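PDB 7EEH: TqaL from Neurospora crassa, which belongs to the 2OG-Fe dioxygenase family of the cupin clan and holds an Fe (III) ion within its beta-sheet core. Local coordinates for residues N78-F83 with K158-L163; R92-P97 with S294-E299; T210-M215 with L244-T249. The protein carries 1 engineered substitution. All coordinates share one frame; numbering follows the deposited sequence.

Contacts 1 and 3 are buried, while contact 2 lies near the surface. Contact 1 joins two neighbouring strands of the larger sheet edge to edge, by backbone hydrogen bonds. Contact 3 joins that same sheet to the smaller one face to face, mainly through apolar side chains, with no backbone pairing. In contact 2 two irregular segments are tied by a mixture of backbone and side-chain bonds, including carboxylate, amide and hydroxyl groups. Contacts 1 and 2 touch, since the guanidinium of Arg-80 reaches the backbone oxygens of Glu-94 and Ser-294. Contacts 2 and 3 lie on opposite sides of the chain's centre, their nearest atoms about 17 Å apart.

Contact 1 (N78-F83 with K158-L163); sequences NGRFCF and KWVCTL
Cys-161 O is held twice from strand 78-83: the N-H of Phe-81 enters in its carbonyl plane (N to O 2.7 Å), and the CA-H of Arg-80 adds a longer, weaker contact. Cys-161 N returns an almost straight bond to Phe-81 O (2.7 Å, 176°), though from above that carbonyl's plane. Gly-79 with Leu-163 and Phe-83 with Trp-159 repeat the paired bonds; Phe-83 N to Trp-159 O is the most bent, 3.0 Å at 134°. These six bonds join antiparallel neighbours in the larger sheet of the double-stranded beta-helix expected of a cupin, with Arg-80/Thr-162 and Cys-82/Val-160 as non-hydrogen-bonded pairs. On the face bearing both phenylalanines, Phe-81 turns the CE1 edge of its ring against Leu-163 CB (3.9 Å). Phe-83 CE2 meets Cys-161 CB at 3.8 Å, and Cys-161 SG sits obliquely off that ring, 5.3 Å from its centroid. Helix 128-141 packs on this face through Phe-130 and Leu-134. On the other face Cys-82 SG, anti to its backbone N (chi1 172°), lies against Lys-158 CG, while the guanidinium of Arg-80 bonds to Ser-294 O and Glu-94 O.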
loop_
_atom_site.group_PDB
_atom_site.type_symbol
_atom_site.label_atom_id
_atom_site.label_comp_id
_atom_site.label_asym_id
_atom_site.label_seq_id
_atom_site.Cartn_x
_atom_site.Cartn_y
_atom_site.Cartn_z
ATOM N N ASN B 78 -13.871 0.143 35.250
ATOM C CA ASN B 78 -14.724 -0.225 34.129
ATOM C C ASN B 78 -15.629 0.929 33.735
ATOM O O ASN B 78 -15.827 1.890 34.485
ATOM C CB ASN B 78 -15.565 -1.463 34.430
ATOM C CG ASN B 78 -16.611 -1.202 35.478
ATOM O OD1 ASN B 78 -17.744 -0.857 35.158
ATOM N ND2 ASN B 78 -16.236 -1.354 36.739
ATOM N N GLY B 79 -16.170 0.814 32.527
ATOM C CA GLY B 79 -17.095 1.794 31.997
ATOM C C GLY B 79 -17.929 1.181 30.899
ATOM O O GLY B 79 -17.482 0.271 30.190
ATOM N N ARG B 80 -19.163 1.670 30.772
ATOM C CA ARG B 80 -20.078 1.239 29.727
ATOM C C ARG B 80 -20.016 2.237 28.587
ATOM O O ARG B 80 -20.073 3.452 28.817
ATOM C CB ARG B 80 -21.517 1.139 30.238
ATOM C CG ARG B 80 -21.775 0.043 31.257
ATOM C CD ARG B 80 -23.139 0.244 31.931
ATOM N NE ARG B 80 -24.229 0.101 30.989
ATOM C CZ ARG B 80 -25.095 1.051 30.648
ATOM N NH1 ARG B 80 -25.053 2.268 31.180
ATOM N NH2 ARG B 80 -26.021 0.760 29.758
ATOM N N PHE B 81 -19.910 1.722 27.365
ATOM C CA PHE B 81 -19.959 2.535 26.162
ATOM C C PHE B 81 -21.069 2.018 25.266
ATOM O O PHE B 81 -21.532 0.888 25.410
ATOM C CB PHE B 81 -18.628 2.527 25.412
ATOM C CG PHE B 81 -17.479 3.056 26.219
ATOM C CD1 PHE B 81 -16.786 2.226 27.085
ATOM C CD2 PHE B 81 -17.096 4.383 26.114
ATOM C CE1 PHE B 81 -15.725 2.712 27.839
ATOM C CE2 PHE B 81 -16.038 4.881 26.868
ATOM C CZ PHE B 81 -15.355 4.043 27.731
ATOM N N CYS B 82 -21.508 2.875 24.357
ATOM C CA CYS B 82 -22.534 2.553 23.378
ATOM C C CYS B 82 -21.953 2.728 21.982
ATOM O O CYS B 82 -21.476 3.813 21.634
ATOM C CB CYS B 82 -23.764 3.449 23.552
ATOM S SG CYS B 82 -24.971 3.245 22.217
ATOM N N PHE B 83 -21.963 1.661 21.196
ATOM C CA PHE B 83 -21.769 1.787 19.758
ATOM C C PHE B 83 -23.124 2.159 19.158
ATOM O O PHE B 83 -24.045 1.339 19.141
ATOM C CB PHE B 83 -21.228 0.488 19.168
ATOM C CG PHE B 83 -19.771 0.222 19.478
ATOM C CD1 PHE B 83 -18.772 0.987 18.907
ATOM C CD2 PHE B 83 -19.409 -0.822 20.315
ATOM C CE1 PHE B 83 -17.435 0.718 19.168
ATOM C CE2 PHE B 83 -18.080 -1.094 20.587
ATOM C CZ PHE B 83 -17.091 -0.319 20.014
ATOM N N LYS B 158 -28.069 -0.026 18.417
ATOM C CA LYS B 158 -27.126 0.328 19.467
ATOM C C LYS B 158 -26.551 -0.940 20.075
ATOM O O LYS B 158 -27.274 -1.921 20.267
ATOM C CB LYS B 158 -27.800 1.147 20.582
ATOM C CG LYS B 158 -28.103 2.593 20.228
ATOM C CD LYS B 158 -29.340 3.103 20.966
ATOM C CE LYS B 158 -29.827 4.445 20.407
ATOM N NZ LYS B 158 -30.001 4.431 18.910
ATOM N N TRP B 159 -25.252 -0.923 20.374
ATOM C CA TRP B 159 -24.620 -1.974 21.155
ATOM C C TRP B 159 -24.152 -1.399 22.483
ATOM O O TRP B 159 -23.784 -0.229 22.571
ATOM C CB TRP B 159 -23.395 -2.588 20.458
ATOM C CG TRP B 159 -23.552 -3.110 19.054
ATOM C CD1 TRP B 159 -23.712 -2.376 17.927
ATOM C CD2 TRP B 159 -23.484 -4.482 18.634
ATOM N NE1 TRP B 159 -23.784 -3.197 16.828
ATOM C CE2 TRP B 159 -23.649 -4.496 17.234
ATOM C CE3 TRP B 159 -23.325 -5.702 19.311
ATOM C CZ2 TRP B 159 -23.655 -5.670 16.492
ATOM C CZ3 TRP B 159 -23.327 -6.878 18.573
ATOM C CH2 TRP B 159 -23.502 -6.851 17.175
ATOM N N VAL B 160 -24.150 -2.241 23.506
ATOM C CA VAL B 160 -23.547 -1.924 24.794
ATOM C C VAL B 160 -22.172 -2.559 24.817
ATOM O O VAL B 160 -22.038 -3.763 24.569
ATOM C CB VAL B 160 -24.391 -2.453 25.966
ATOM C CG1 VAL B 160 -23.743 -2.055 27.304
ATOM C CG2 VAL B 160 -25.814 -1.960 25.863
ATOM N N CYS B 161 -21.153 -1.763 25.117
ATOM C CA CYS B 161 -19.795 -2.267 25.251
ATOM C C CYS B 161 -19.340 -1.993 26.676
ATOM O O CYS B 161 -19.146 -0.829 27.058
ATOM C CB CYS B 161 -18.858 -1.616 24.241
ATOM S SG CYS B 161 -17.124 -2.098 24.483
ATOM N N THR B 162 -19.197 -3.051 27.467
ATOM C CA THR B 162 -18.659 -2.925 28.812
ATOM C C THR B 162 -17.153 -3.150 28.749
ATOM O O THR B 162 -16.695 -4.220 28.339
ATOM C CB THR B 162 -19.311 -3.912 29.783
ATOM O OG1 THR B 162 -20.728 -3.850 29.635
ATOM C CG2 THR B 162 -18.970 -3.528 31.216
ATOM N N LEU B 163 -16.392 -2.133 29.133
ATOM C CA LEU B 163 -14.938 -2.144 29.037
ATOM C C LEU B 163 -14.312 -2.197 30.426
ATOM O O LEU B 163 -14.591 -1.336 31.262
ATOM C CB LEU B 163 -14.440 -0.914 28.278
ATOM C CG LEU B 163 -12.927 -1.152 28.210
ATOM C CD1 LEU B 163 -12.411 -1.616 26.898
ATOM C CD2 LEU B 163 -12.130 0.019 28.810
#

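Contact 2 (R92-P97 with S294-E299); sequences RLEFQP and SFRPHE
Glu-94 and Arg-296 cross obliquely, with carboxylate and guanidinium planes 66° apart, so the acid meets the arginine chain along its flank and not as a flat two-oxygen pair. Glu-94 CG takes the crowded position between the backbone N and the carbonyl carbon (chi1 65°), and the chain then runs extended. Its OE2 receives the hydroxyl of Ser-294 on the anti lone pair (OG to OE2 2.7 Å) and rests on Arg-296 CD at 3.5 Å. The other oxygen, OE1, lies at the edge of the guanidinium, but its salt bridge to Arg-296 NE is long, 3.9 Å. Ser-294 OG also accepts the N-H of Arg-296 two residues on, an ST turn, so one hydroxyl both fixes the bend of its own segment and holds the carboxylate. Beside it Gln-96, extended, brings OE1 to the backbone N of Ser-294 (2.7 Å), the donor standing above the amide plane. The two loops, one following strand 89-92 and the other leading to strand 304-306, make a single backbone bridge at Leu-93 and Pro-297, next to the edge of the larger sheet. There Glu-94 N binds Arg-296 O in the carbonyl plane (2.8 Å), and His-298 N reaches Arg-92 O from above its plane. Arg-92 and His-298 run side by side in the same direction, Arg-92 CG against His-298 CB (3.7 Å), with His-298 CD2 over one face of the guanidinium and the two planes 63° apart. Their polar ends have other partners: Gln-125 and Val-120 O for Arg-92, Glu-119 for His-298. Leu-93 and Phe-295 likewise lie alongside each other, CD1 to CD1 4.1 Å, and Phe-295 continues onto Val-160.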
loop_
_atom_site.group_PDB
_atom_site.type_symbol
_atom_site.label_atom_id
_atom_site.label_comp_id
_atom_site.label_asym_id
_atom_site.label_seq_id
_atom_site.Cartn_x
_atom_site.Cartn_y
_atom_site.Cartn_z
ATOM N N ARG B 92 -19.683 7.409 25.978
ATOM C CA ARG B 92 -19.674 6.891 27.337
ATOM C C ARG B 92 -21.079 6.970 27.913
ATOM O O ARG B 92 -21.732 8.012 27.821
ATOM C CB ARG B 92 -18.702 7.694 28.204
ATOM C CG ARG B 92 -18.653 7.274 29.665
ATOM C CD ARG B 92 -17.982 5.930 29.810
ATOM N NE ARG B 92 -17.850 5.519 31.200
ATOM C CZ ARG B 92 -16.839 5.877 31.984
ATOM N NH1 ARG B 92 -15.865 6.639 31.509
ATOM N NH2 ARG B 92 -16.792 5.464 33.240
ATOM N N LEU B 93 -21.540 5.878 28.511
ATOM C CA LEU B 93 -22.838 5.825 29.167
ATOM C C LEU B 93 -22.682 5.983 30.675
ATOM O O LEU B 93 -21.616 5.745 31.237
ATOM C CB LEU B 93 -23.546 4.506 28.879
ATOM C CG LEU B 93 -23.764 4.133 27.420
ATOM C CD1 LEU B 93 -24.378 2.752 27.358
ATOM C CD2 LEU B 93 -24.669 5.152 26.769
ATOM N N GLU B 94 -23.778 6.369 31.325
ATOM C CA GLU B 94 -23.801 6.528 32.771
ATOM C C GLU B 94 -23.580 5.189 33.462
ATOM O O GLU B 94 -23.824 4.115 32.895
ATOM C CB GLU B 94 -25.144 7.106 33.221
ATOM C CG GLU B 94 -26.300 6.152 32.959
ATOM C CD GLU B 94 -27.585 6.568 33.654
ATOM O OE1 GLU B 94 -27.575 7.606 34.339
ATOM O OE2 GLU B 94 -28.600 5.852 33.506
ATOM N N PHE B 95 -23.128 5.264 34.713
ATOM C CA PHE B 95 -23.061 4.074 35.546
ATOM C C PHE B 95 -24.443 3.456 35.674
ATOM O O PHE B 95 -25.437 4.164 35.842
ATOM C CB PHE B 95 -22.519 4.405 36.936
ATOM C CG PHE B 95 -22.528 3.231 37.875
ATOM C CD1 PHE B 95 -21.561 2.249 37.777
ATOM C CD2 PHE B 95 -23.522 3.093 38.836
ATOM C CE1 PHE B 95 -21.572 1.150 38.623
ATOM C CE2 PHE B 95 -23.536 1.999 39.685
ATOM C CZ PHE B 95 -22.556 1.028 39.581
ATOM N N GLN B 96 -24.498 2.128 35.586
ATOM C CA GLN B 96 -25.731 1.373 35.799
ATOM C C GLN B 96 -25.422 0.185 36.700
ATOM O O GLN B 96 -24.596 -0.676 36.328
ATOM C CB GLN B 96 -26.361 0.904 34.485
ATOM C CG GLN B 96 -27.758 0.336 34.697
ATOM C CD GLN B 96 -28.463 -0.088 33.416
ATOM O OE1 GLN B 96 -27.984 0.153 32.310
ATOM N NE2 GLN B 96 -29.632 -0.685 33.568
ATOM N N PRO B 97 -26.058 0.079 37.876
ATOM C CA PRO B 97 -25.829 -0.990 38.853
ATOM C C PRO B 97 -26.507 -2.307 38.465
ATOM O O PRO B 97 -25.821 -3.235 38.033
ATOM C CB PRO B 97 -26.441 -0.415 40.131
ATOM C CG PRO B 97 -27.558 0.454 39.636
ATOM C CD PRO B 97 -27.086 1.037 38.330
ATOM N N SER B 294 -29.596 0.886 30.308
ATOM C CA SER B 294 -29.781 2.320 30.205
ATOM C C SER B 294 -28.819 2.866 29.163
ATOM O O SER B 294 -27.638 2.509 29.158
ATOM C CB SER B 294 -29.536 2.999 31.554
ATOM O OG SER B 294 -29.055 4.315 31.367
ATOM N N PHE B 295 -29.315 3.734 28.285
ATOM C CA PHE B 295 -28.472 4.392 27.298
ATOM C C PHE B 295 -28.283 5.875 27.593
ATOM O O PHE B 295 -27.846 6.632 26.720
ATOM C CB PHE B 295 -29.027 4.170 25.894
ATOM C CG PHE B 295 -28.832 2.763 25.396
ATOM C CD1 PHE B 295 -27.596 2.352 24.907
ATOM C CD2 PHE B 295 -29.867 1.845 25.454
ATOM C CE1 PHE B 295 -27.404 1.055 24.461
ATOM C CE2 PHE B 295 -29.689 0.539 25.009
ATOM C CZ PHE B 295 -28.457 0.144 24.511
ATOM N N ARG B 296 -28.571 6.298 28.817
ATOM C CA ARG B 296 -28.280 7.666 29.213
ATOM C C ARG B 296 -26.774 7.905 29.155
ATOM O O ARG B 296 -25.999 7.110 29.705
ATOM C CB ARG B 296 -28.815 7.937 30.619
ATOM C CG ARG B 296 -30.324 7.729 30.711
ATOM C CD ARG B 296 -30.887 8.128 32.068
ATOM N NE ARG B 296 -30.463 9.467 32.460
ATOM C CZ ARG B 296 -30.977 10.593 31.972
ATOM N NH1 ARG B 296 -31.946 10.552 31.061
ATOM N NH2 ARG B 296 -30.520 11.766 32.401
ATOM N N PRO B 297 -26.318 8.956 28.489
ATOM C CA PRO B 297 -24.886 9.250 28.482
ATOM C C PRO B 297 -24.416 9.679 29.864
ATOM O O PRO B 297 -25.203 10.068 30.735
ATOM C CB PRO B 297 -24.754 10.384 27.462
ATOM C CG PRO B 297 -26.124 10.959 27.346
ATOM C CD PRO B 297 -27.081 9.852 27.609
ATOM N N HIS B 298 -23.108 9.568 30.070
ATOM C CA HIS B 298 -22.537 9.874 31.372
ATOM C C HIS B 298 -22.529 11.380 31.568
ATOM O O HIS B 298 -22.067 12.125 30.700
ATOM C CB HIS B 298 -21.122 9.307 31.482
ATOM C CG HIS B 298 -20.663 9.078 32.887
ATOM N ND1 HIS B 298 -20.504 10.104 33.795
ATOM C CD2 HIS B 298 -20.300 7.944 33.532
ATOM C CE1 HIS B 298 -20.075 9.608 34.943
ATOM N NE2 HIS B 298 -19.945 8.301 34.809
ATOM N N GLU B 299 -23.055 11.832 32.705
ATOM C CA GLU B 299 -23.203 13.269 32.915
ATOM C C GLU B 299 -21.887 13.916 33.326
ATOM O O GLU B 299 -21.595 15.045 32.921
ATOM C CB GLU B 299 -24.287 13.536 33.965
ATOM C CG GLU B 299 -25.700 13.501 33.410
ATOM C CD GLU B 299 -26.363 14.862 33.432
ATOM O OE1 GLU B 299 -25.872 15.743 34.168
ATOM O OE2 GLU B 299 -27.372 15.054 32.715
#

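Contact 3 (T210-M215 with L244-T249); sequences TFMHDM and LLLVDT
The tight part of this contact is a small apolar cluster of Thr-210, Met-212, Leu-244 and Leu-246. Thr-210 and Leu-244 meet tip to tip: Thr-210 CG2, anti to its backbone N, touches Leu-244 CD2 at 3.7 Å. Met-212, modelled as selenomethionine, sets its selenium against a methyl of each of two leucines, with SE 4.2 Å from Leu-244 CD1 and 4.1 Å from Leu-246 CD2. It reaches Leu-244 end on, but slides past Leu-246 in the opposite direction. Leu-246 is in the crowded rotamer, CG between the backbone N and the carbonyl carbon (chi1 59°), whereas Leu-244 holds CG anti to N. Strands 210-213 and 244-247 run at 21° to each other with axes 10.2 Å apart, too distant for backbone pairing; they belong to two sheets packed face to face, as in the double-stranded beta-helix of cupins. The cluster lies near the metal, the side chain of Leu-246 being about 7 Å from the Fe (III) ion. Met-212 also packs on His-253, one of the three residues that bind the iron, and Asp-248 OD1 accepts the backbone N-H of another, Asp-186, a second-shell bond. Beyond the strand ends the packing thins. Met-215, also selenomethionine and exposed to solvent, is bent at chi2 and chi3 and carries SE and CE up to the carbonyl O of Thr-249: CE lies 3.8 Å and SE 3.9 Å from that O, a loose touch to the backbone. The CB of Thr-249 points away from segment 210-215, and its side chain packs on Arg-149.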
loop_
_atom_site.group_PDB
_atom_site.type_symbol
_atom_site.label_atom_id
_atom_site.label_comp_id
_atom_site.label_asym_id
_atom_site.label_seq_id
_atom_site.Cartn_x
_atom_site.Cartn_y
_atom_site.Cartn_z
ATOM N N THR B 210 -4.700 -17.986 26.034
ATOM C CA THR B 210 -6.131 -18.082 25.752
ATOM C C THR B 210 -6.345 -19.230 24.775
ATOM O O THR B 210 -5.774 -19.224 23.676
ATOM C CB THR B 210 -6.683 -16.776 25.175
ATOM O OG1 THR B 210 -6.318 -15.675 26.020
ATOM C CG2 THR B 210 -8.217 -16.829 25.025
ATOM N N PHE B 211 -7.120 -20.228 25.196
ATOM C CA PHE B 211 -7.576 -21.306 24.327
ATOM C C PHE B 211 -8.986 -21.001 23.853
ATOM O O PHE B 211 -9.805 -20.489 24.615
ATOM C CB PHE B 211 -7.564 -22.654 25.058
ATOM C CG PHE B 211 -6.223 -23.031 25.593
ATOM C CD1 PHE B 211 -5.301 -23.668 24.785
ATOM C CD2 PHE B 211 -5.870 -22.724 26.898
ATOM C CE1 PHE B 211 -4.047 -24.009 25.264
ATOM C CE2 PHE B 211 -4.612 -23.062 27.393
ATOM C CZ PHE B 211 -3.701 -23.706 26.568
HETATM N N MSE B 212 -9.274 -21.317 22.602
HETATM C CA MSE B 212 -10.655 -21.265 22.174
HETATM C C MSE B 212 -11.083 -22.638 21.716
HETATM O O MSE B 212 -10.309 -23.370 21.093
HETATM C CB MSE B 212 -10.844 -20.238 21.082
HETATM C CG MSE B 212 -10.634 -18.811 21.585
HETATM SE SE MSE B 212 -10.400 -17.743 20.009
HETATM C CE MSE B 212 -11.929 -18.406 19.078
ATOM N N HIS B 213 -12.327 -22.969 22.037
ATOM C CA HIS B 213 -12.860 -24.308 21.877
ATOM C C HIS B 213 -14.141 -24.223 21.065
ATOM O O HIS B 213 -14.800 -23.180 21.022
ATOM C CB HIS B 213 -13.140 -24.965 23.239
ATOM C CG HIS B 213 -12.153 -24.604 24.310
ATOM N ND1 HIS B 213 -10.996 -25.318 24.528
ATOM C CD2 HIS B 213 -12.154 -23.604 25.224
ATOM C CE1 HIS B 213 -10.329 -24.779 25.533
ATOM N NE2 HIS B 213 -11.007 -23.733 25.968
ATOM N N ASP B 214 -14.487 -25.324 20.404
ATOM C CA ASP B 214 -15.792 -25.390 19.767
ATOM C C ASP B 214 -16.866 -25.586 20.837
ATOM O O ASP B 214 -16.575 -25.777 22.019
ATOM C CB ASP B 214 -15.828 -26.492 18.693
ATOM C CG ASP B 214 -15.642 -27.890 19.263
ATOM O OD1 ASP B 214 -16.359 -28.262 20.209
ATOM O OD2 ASP B 214 -14.795 -28.641 18.737
HETATM N N MSE B 215 -18.116 -25.480 20.423
HETATM C CA MSE B 215 -19.262 -25.514 21.355
HETATM C C MSE B 215 -19.446 -26.872 22.031
HETATM O O MSE B 215 -20.204 -26.939 22.944
HETATM C CB MSE B 215 -20.524 -25.005 20.668
HETATM C CG MSE B 215 -20.329 -23.670 20.021
HETATM SE SE MSE B 215 -20.007 -22.306 21.326
HETATM C CE MSE B 215 -21.635 -22.246 22.282
ATOM N N LEU B 244 -6.846 -9.980 20.682
ATOM C CA LEU B 244 -7.696 -11.104 20.303
ATOM C C LEU B 244 -9.138 -10.625 20.241
ATOM O O LEU B 244 -9.615 -9.995 21.189
ATOM C CB LEU B 244 -7.577 -12.242 21.322
ATOM C CG LEU B 244 -8.572 -13.381 21.118
ATOM C CD1 LEU B 244 -8.217 -14.173 19.857
ATOM C CD2 LEU B 244 -8.650 -14.286 22.358
ATOM N N LEU B 245 -9.827 -10.921 19.140
ATOM C CA LEU B 245 -11.251 -10.647 19.000
ATOM C C LEU B 245 -11.960 -11.953 18.650
ATOM O O LEU B 245 -11.497 -12.692 17.782
ATOM C CB LEU B 245 -11.487 -9.594 17.907
ATOM C CG LEU B 245 -12.919 -9.241 17.492
ATOM C CD1 LEU B 245 -13.612 -8.504 18.621
ATOM C CD2 LEU B 245 -12.869 -8.363 16.255
ATOM N N LEU B 246 -13.075 -12.252 19.318
ATOM C CA LEU B 246 -13.751 -13.529 19.102
ATOM C C LEU B 246 -15.262 -13.349 19.142
ATOM O O LEU B 246 -15.781 -12.502 19.869
ATOM C CB LEU B 246 -13.328 -14.588 20.133
ATOM C CG LEU B 246 -13.534 -14.348 21.633
ATOM C CD1 LEU B 246 -14.935 -14.743 22.098
ATOM C CD2 LEU B 246 -12.488 -15.126 22.411
ATOM N N VAL B 247 -15.960 -14.165 18.353
ATOM C CA VAL B 247 -17.422 -14.206 18.371
ATOM C C VAL B 247 -17.831 -15.040 19.579
ATOM O O VAL B 247 -17.584 -16.246 19.620
ATOM C CB VAL B 247 -17.989 -14.785 17.073
ATOM C CG1 VAL B 247 -19.541 -14.917 17.159
ATOM C CG2 VAL B 247 -17.571 -13.916 15.891
ATOM N N ASP B 248 -18.429 -14.392 20.582
ATOM C CA ASP B 248 -18.572 -15.025 21.893
ATOM C C ASP B 248 -19.668 -16.084 21.912
ATOM O O ASP B 248 -19.669 -16.952 22.796
ATOM C CB ASP B 248 -18.861 -13.956 22.952
ATOM C CG ASP B 248 -18.933 -14.528 24.368
ATOM O OD1 ASP B 248 -17.963 -15.181 24.807
ATOM O OD2 ASP B 248 -19.969 -14.324 25.033
ATOM N N THR B 249 -20.594 -16.027 20.956
ATOM C CA THR B 249 -21.691 -16.974 20.848
ATOM C C THR B 249 -21.326 -18.231 20.071
ATOM O O THR B 249 -22.092 -19.198 20.092
ATOM C CB THR B 249 -22.889 -16.305 20.171
ATOM O OG1 THR B 249 -22.436 -15.634 18.991
ATOM C CG2 THR B 249 -23.531 -15.283 21.094
#